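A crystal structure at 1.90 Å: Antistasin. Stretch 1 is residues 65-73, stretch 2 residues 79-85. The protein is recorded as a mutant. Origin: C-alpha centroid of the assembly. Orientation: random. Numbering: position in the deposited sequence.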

# COMPACT_ATOMS: atom_id res chain seq x y z
N SER A 65 1.46 -18.68 -22.78
CA SER A 65 0.60 -19.42 -23.70
C SER A 65 -0.82 -18.86 -23.64
O SER A 65 -1.48 -18.80 -24.69
N GLU A 66 -1.21 -18.31 -22.48
CA GLU A 66 -2.54 -17.70 -22.35
C GLU A 66 -2.63 -16.37 -23.08
O GLU A 66 -3.70 -15.83 -23.24
N CYS A 67 -1.48 -15.78 -23.36
CA CYS A 67 -1.44 -14.39 -23.72
C CYS A 67 -1.77 -14.08 -25.17
O CYS A 67 -1.36 -14.80 -26.07
N PRO A 68 -2.45 -12.96 -25.42
CA PRO A 68 -2.49 -12.36 -26.77
C PRO A 68 -1.12 -12.16 -27.42
O PRO A 68 -0.12 -11.95 -26.75
N GLU A 69 -1.15 -12.04 -28.73
CA GLU A 69 0.01 -11.60 -29.49
C GLU A 69 0.58 -10.29 -28.91
O GLU A 69 -0.17 -9.37 -28.61
N GLY A 70 1.91 -10.27 -28.72
CA GLY A 70 2.63 -9.05 -28.38
C GLY A 70 2.57 -8.69 -26.90
O GLY A 70 3.11 -7.66 -26.50
N MET A 71 1.88 -9.55 -26.12
CA MET A 71 1.63 -9.32 -24.69
C MET A 71 2.24 -10.45 -23.88
O MET A 71 2.23 -11.62 -24.30
N MET A 72 2.63 -10.12 -22.66
CA MET A 72 3.08 -11.11 -21.70
C MET A 72 2.52 -10.81 -20.32
O MET A 72 2.08 -9.68 -20.04
N CYS A 73 2.68 -11.79 -19.44
CA CYS A 73 2.17 -11.72 -18.08
C CYS A 73 2.78 -10.56 -17.31
O CYS A 73 3.99 -10.29 -17.41
N LYS A 79 -1.93 -11.20 -15.14
CA LYS A 79 -2.71 -11.12 -16.37
C LYS A 79 -1.76 -10.67 -17.46
O LYS A 79 -0.65 -10.23 -17.17
N CYS A 80 -2.21 -10.78 -18.70
CA CYS A 80 -1.36 -10.53 -19.85
C CYS A 80 -1.34 -9.06 -20.16
O CYS A 80 -1.75 -8.62 -21.23
N ASP A 81 -0.82 -8.29 -19.21
CA ASP A 81 -0.95 -6.83 -19.22
C ASP A 81 0.18 -6.10 -19.92
O ASP A 81 0.03 -4.94 -20.30
N CYS A 82 1.36 -6.71 -19.99
CA CYS A 82 2.55 -6.03 -20.47
C CYS A 82 2.87 -6.29 -21.92
O CYS A 82 2.75 -7.41 -22.41
N LYS A 83 3.24 -5.23 -22.63
CA LYS A 83 3.84 -5.37 -23.94
C LYS A 83 5.13 -6.19 -23.80
O LYS A 83 6.01 -5.82 -22.99
N ILE A 84 5.31 -7.16 -24.69
CA ILE A 84 6.58 -7.90 -24.78
C ILE A 84 7.74 -7.02 -25.23
O ILE A 84 8.82 -7.05 -24.64
N ASP A 85 7.47 -6.19 -26.25
CA ASP A 85 8.46 -5.26 -26.77
C ASP A 85 7.95 -3.82 -26.60
O ASP A 85 7.08 -3.36 -27.33

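The two stretches of antistasin form a short antiparallel β-ladder, held by backbone hydrogen bonds and tied at its side by a disulfide, with a thin layer of side chains packed around it. Cys67 points toward the second stretch, whereas Cys80 leaves its backbone sideways; both adopt the m rotamer, and their SG atoms bond at 2.0 Å with a chi3 of -86°. Around this bridge, Pro68 CD lies 3.8 Å from Cys80 CB, and Met71 CB lies 4.4 Å from the same Cys80 CB. The SG of Cys73, whose side chain (m) points away and is bonded elsewhere in the structure, comes within 4.5 Å of Cys80 SG. Cys80 thus touches several residues of the first stretch and is the residue most covered by it.

Met72 and Cys82 form a hydrogen-bonded pair: Met72 N donates to Cys82 O at 2.7 Å and Cys82 N to Met72 O at 3.1 Å. Their side chains share one face of the sheet, so Met72 (chi1 p, chi2 t, chi3 m) packs its CG 4.0 Å from Cys82 CB (chi1 m). Met72 CB also meets Ile84 CG1 at 3.8 Å; Ile84, in the m,t rotamer, also brings CG1 to 3.5 Å from Met71 C, covering the strand backbone. At the neighbouring non-hydrogen-bonded pair, the side chains of Met71 and Lys83 diverge, yet Met71 (chi1 m, chi2 m, chi3 145°) has its CE 4.2 Å from Lys83 CG.

Polar contacts across the interface come from the main chain. Ile84 N donates to Gly70 O at 2.9 Å, almost linearly, flanking the Met71-Lys83 pair. Water 1 donates to the same Gly70 O at 2.6 Å and accepts from Asp85 N at 2.9 Å, linking the two backbones.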

# COMPACT_ATOMS: atom_id res chain seq x y z
CB SER A 65 0.62 -20.93 -23.36
OG SER A 65 -0.19 -21.24 -22.23
CB GLU A 66 -2.92 -17.41 -20.88
CG GLU A 66 -2.87 -18.55 -19.85
CD GLU A 66 -2.76 -18.00 -18.42
OE1 GLU A 66 -2.43 -16.81 -18.25
OE2 GLU A 66 -2.94 -18.76 -17.45
CB CYS A 67 -0.09 -13.83 -23.37
SG CYS A 67 0.17 -13.54 -21.59
CB PRO A 68 -3.18 -11.00 -26.54
CG PRO A 68 -3.94 -11.17 -25.29
CD PRO A 68 -3.27 -12.21 -24.45
CB GLU A 69 -0.41 -11.40 -30.94
CG GLU A 69 0.71 -11.09 -31.90
CD GLU A 69 0.24 -11.01 -33.34
OE1 GLU A 69 -1.00 -10.91 -33.57
OE2 GLU A 69 1.11 -11.06 -34.24
CB MET A 71 0.11 -9.27 -24.39
CG MET A 71 -0.67 -8.15 -25.10
SD MET A 71 -0.00 -6.50 -24.69
CE MET A 71 -0.20 -5.63 -26.13
CB MET A 72 4.61 -11.14 -21.64
CG MET A 72 5.22 -9.83 -21.17
SD MET A 72 6.97 -9.83 -21.34
CE MET A 72 7.41 -10.78 -19.96
CB CYS A 73 2.49 -13.02 -17.35
SG CYS A 73 1.62 -14.44 -18.04
CB LYS A 79 -3.86 -10.10 -16.23
CG LYS A 79 -4.86 -10.48 -15.19
CD LYS A 79 -5.96 -9.44 -15.05
CE LYS A 79 -7.21 -10.08 -14.41
NZ LYS A 79 -8.30 -9.09 -14.05
CB CYS A 80 -1.85 -11.37 -21.06
SG CYS A 80 -1.66 -13.18 -20.80
CB ASP A 81 -1.08 -6.32 -17.77
CG ASP A 81 -2.49 -6.49 -17.20
OD1 ASP A 81 -3.49 -6.43 -17.94
OD2 ASP A 81 -2.60 -6.70 -15.97
CB CYS A 82 3.76 -6.41 -19.62
SG CYS A 82 3.51 -6.22 -17.83
CB LYS A 83 4.21 -4.00 -24.48
CG LYS A 83 3.08 -3.24 -25.11
CD LYS A 83 3.67 -2.23 -26.06
CE LYS A 83 2.81 -1.02 -26.18
NZ LYS A 83 1.72 -1.36 -27.10
CB ILE A 84 6.46 -9.10 -25.74
CG1 ILE A 84 5.43 -10.09 -25.19
CG2 ILE A 84 7.84 -9.77 -25.91
CD1 ILE A 84 5.17 -11.30 -26.13
CB ASP A 85 8.70 -5.54 -28.26
CG ASP A 85 9.99 -4.88 -28.80
OD1 ASP A 85 10.59 -4.02 -28.11
OD2 ASP A 85 10.42 -5.25 -29.92
O HOH W 1 4.93 -6.28 -27.73